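Local coordinates for uncharacterized protein Atu1735 (Agrobacterium tumefaciens, PDB 2PPX), which is of unknown function but probably binds DNA, as a small helix-turn-helix protein resembling the XRE family of transcriptional regulators, at residues K36-R39 / R40-L44. Numbering follows the deposited sequence. Where two conformers were deposited one is given.
Sequences KIIR and RALKL. With SO4 (sulfate ion), chain B; SO4 (sulfate ion), chain F.
Arg40 N bonds to Lys36 O, Ala41 N to Ile37 O and Leu42 N to Ile38 O, the last i to i+4 bonds of helix 34-41. The helix ends in a Schellman motif. Lys43 has positive phi (58°), its N bonds to Arg40 O, and Leu44 N reaches Arg39 O in a nearly straight bond of 3.2 Å.

The Arg39 side chain also bonds across this turn: bends at chi3 (59°) and chi4 (78°) bring NH1 round to donate to Leu44 O at 2.9 Å, in both the guanidinium and carbonyl planes. NE forms a salt bridge with Glu64, tying the helix end to helix 57-64. The edge between NH1 and NH2 meets SO4 (chain B), NH1 bonding to O3 and NH2 to O2.

Arg40 NH1 also donates to O2 of SO4 (chain B), at 3.0 Å. The extended Lys36 runs alongside Arg40, with CE over the centre of one guanidinium face, 3.2 Å above its plane. Lys36 NZ and Arg40 NH1 both donate to O1 of SO4 (chain F), at 2.9 and 3.1 Å. The anions probably balance the three positive charges.

On the helix side away from the sulfates, Ile38 CG2 packs on Leu42 CD1 at 4.1 Å. Ile38 also touches Phe49 and Ile81. A Schellman C-cap ends the first helix of a helix-turn-helix domain, beside basic side chains holding two sulfates, probably from the crystallisation liquor.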
ATOM      1  N   LYS A  36       7.487 -16.583  -0.408  1.00 62.86           N
ATOM      2  CA  LYS A  36       8.362 -17.461   0.374  1.00 63.22           C
ATOM      3  C   LYS A  36       8.834 -18.650  -0.464  1.00 61.82           C
ATOM      4  O   LYS A  36      10.008 -19.022  -0.401  1.00 61.18           O
ATOM      5  CB  LYS A  36       7.646 -17.975   1.632  1.00 63.41           C
ATOM      6  CG  LYS A  36       8.542 -18.726   2.577  1.00 64.96           C
ATOM      7  CD  LYS A  36       7.781 -18.998   3.871  1.00 67.53           C
ATOM      8  CE  LYS A  36       8.578 -19.868   4.780  1.00 70.69           C
ATOM      9  NZ  LYS A  36       7.828 -20.088   6.071  1.00 74.38           N
ATOM     10  N   ILE A  37       7.918 -19.230  -1.245  1.00 60.62           N
ATOM     11  CA  ILE A  37       8.261 -20.227  -2.282  1.00 60.87           C
ATOM     12  C   ILE A  37       9.325 -19.744  -3.265  1.00 60.82           C
ATOM     13  O   ILE A  37      10.337 -20.416  -3.509  1.00 58.42           O
ATOM     14  CB  ILE A  37       7.016 -20.721  -3.064  1.00 60.59           C
ATOM     15  CG1 ILE A  37       6.001 -21.317  -2.065  1.00 62.21           C
ATOM     16  CG2 ILE A  37       7.422 -21.823  -4.137  1.00 59.51           C
ATOM     17  CD1 ILE A  37       4.692 -21.794  -2.694  1.00 62.57           C
ATOM     18  N   ILE A  38       9.078 -18.570  -3.831  1.00 59.91           N
ATOM     19  CA  ILE A  38       9.964 -18.004  -4.825  1.00 61.50           C
ATOM     20  C   ILE A  38      11.336 -17.741  -4.187  1.00 60.44           C
ATOM     21  O   ILE A  38      12.340 -18.131  -4.739  1.00 58.97           O
ATOM     22  CB  ILE A  38       9.371 -16.655  -5.383  1.00 61.68           C
ATOM     23  CG1 ILE A  38       8.105 -16.941  -6.234  1.00 62.90           C
ATOM     24  CG2 ILE A  38      10.412 -15.927  -6.238  1.00 62.70           C
ATOM     25  CD1 ILE A  38       7.266 -15.649  -6.432  1.00 63.86           C
ATOM     26  N   ARG A  39      11.357 -17.067  -3.020  1.00 60.06           N
ATOM     27  CA  ARG A  39      12.637 -16.749  -2.372  1.00 60.21           C
ATOM     28  C   ARG A  39      13.461 -18.000  -2.041  1.00 59.58           C
ATOM     29  O   ARG A  39      14.661 -18.065  -2.306  1.00 59.10           O
ATOM     30  CB  ARG A  39      12.402 -15.925  -1.087  1.00 59.74           C
ATOM     31  CG  ARG A  39      13.707 -15.548  -0.385  1.00 61.38           C
ATOM     32  CD  ARG A  39      13.443 -14.760   0.897  1.00 59.66           C
ATOM     33  NE  ARG A  39      12.635 -15.467   1.892  1.00 60.62           N
ATOM     34  CZ  ARG A  39      13.079 -16.422   2.714  1.00 62.21           C
ATOM     35  NH1 ARG A  39      14.346 -16.849   2.648  1.00 60.07           N
ATOM     36  NH2 ARG A  39      12.245 -16.968   3.601  1.00 60.84           N
ATOM     37  N   ARG A  40      12.822 -18.990  -1.427  1.00 59.28           N
ATOM     38  CA  ARG A  40      13.520 -20.245  -1.135  1.00 59.03           C
ATOM     39  C   ARG A  40      13.957 -20.975  -2.395  1.00 59.24           C
ATOM     40  O   ARG A  40      15.020 -21.617  -2.427  1.00 58.50           O
ATOM     41  CB  ARG A  40      12.661 -21.149  -0.269  1.00 58.72           C
ATOM     42  CG  ARG A  40      12.576 -20.634   1.149  1.00 59.37           C
ATOM     43  CD  ARG A  40      11.876 -21.620   2.034  1.00 59.02           C
ATOM     44  NE  ARG A  40      11.937 -21.174   3.423  1.00 59.67           N
ATOM     45  CZ  ARG A  40      11.324 -21.755   4.442  1.00 61.80           C
ATOM     46  NH1 ARG A  40      11.467 -21.243   5.671  1.00 63.09           N
ATOM     47  NH2 ARG A  40      10.553 -22.822   4.247  1.00 61.73           N
ATOM     48  N   ALA A  41      13.183 -20.860  -3.464  1.00 59.51           N
ATOM     49  CA  ALA A  41      13.590 -21.558  -4.686  1.00 60.31           C
ATOM     50  C   ALA A  41      14.811 -20.917  -5.340  1.00 60.92           C
ATOM     51  O   ALA A  41      15.578 -21.596  -6.053  1.00 62.08           O
ATOM     52  CB  ALA A  41      12.446 -21.662  -5.653  1.00 61.36           C
ATOM     53  N   LEU A  42      14.984 -19.623  -5.080  1.00 62.04           N
ATOM     54  CA  LEU A  42      16.152 -18.865  -5.519  1.00 62.53           C
ATOM     55  C   LEU A  42      17.328 -18.941  -4.527  1.00 62.25           C
ATOM     56  O   LEU A  42      18.383 -18.375  -4.801  1.00 62.22           O
ATOM     57  CB  LEU A  42      15.768 -17.393  -5.746  1.00 62.52           C
ATOM     58  CG  LEU A  42      14.683 -17.108  -6.791  1.00 63.15           C
ATOM     59  CD1 LEU A  42      14.412 -15.603  -6.888  1.00 62.82           C
ATOM     60  CD2 LEU A  42      15.053 -17.712  -8.152  1.00 66.55           C
ATOM     61  N   LYS A  43      17.126 -19.622  -3.393  0.50 61.66           N
ATOM     62  CA  LYS A  43      18.152 -19.771  -2.352  0.50 61.58           C
ATOM     63  C   LYS A  43      18.657 -18.430  -1.809  0.50 61.21           C
ATOM     64  O   LYS A  43      19.863 -18.237  -1.610  0.50 61.10           O
ATOM     65  CB  LYS A  43      19.334 -20.623  -2.843  0.50 61.35           C
ATOM     66  CG  LYS A  43      19.168 -22.122  -2.636  0.50 61.93           C
ATOM     67  CD  LYS A  43      20.517 -22.798  -2.365  0.50 64.84           C
ATOM     68  CE  LYS A  43      21.449 -22.771  -3.576  0.50 64.72           C
ATOM     69  NZ  LYS A  43      22.711 -23.546  -3.359  0.50 65.59           N
ATOM     70  N   LEU A  44      17.726 -17.513  -1.568  1.00 61.13           N
ATOM     71  CA  LEU A  44      18.050 -16.202  -1.033  1.00 60.77           C
ATOM     72  C   LEU A  44      17.511 -16.086   0.368  1.00 60.68           C
ATOM     73  O   LEU A  44      16.414 -16.566   0.664  1.00 60.73           O
ATOM     74  CB  LEU A  44      17.463 -15.083  -1.905  1.00 60.76           C
ATOM     75  CG  LEU A  44      18.044 -15.086  -3.328  1.00 61.24           C
ATOM     76  CD1 LEU A  44      17.333 -14.039  -4.170  1.00 60.17           C
ATOM     77  CD2 LEU A  44      19.587 -14.898  -3.360  1.00 61.91           C
TER
HETATM   78  S   SO4 B 101      14.745 -19.282   5.376  1.00 56.26           S
HETATM   79  O1  SO4 B 101      15.100 -19.949   6.614  1.00 59.86           O
HETATM   80  O2  SO4 B 101      13.351 -18.916   5.529  1.00 56.08           O
HETATM   81  O3  SO4 B 101      15.682 -18.204   5.101  1.00 57.16           O
HETATM   82  O4  SO4 B 101      14.875 -20.148   4.205  1.00 59.95           O
HETATM   83  S   SO4 F 106       8.899 -23.000   7.626  1.00111.91           S
HETATM   84  O1  SO4 F 106       9.373 -21.663   7.972  1.00111.99           O
HETATM   85  O2  SO4 F 106       8.244 -23.589   8.795  1.00112.27           O
HETATM   86  O3  SO4 F 106       7.942 -22.910   6.520  1.00111.62           O
HETATM   87  O4  SO4 F 106      10.038 -23.834   7.235  1.00112.05           O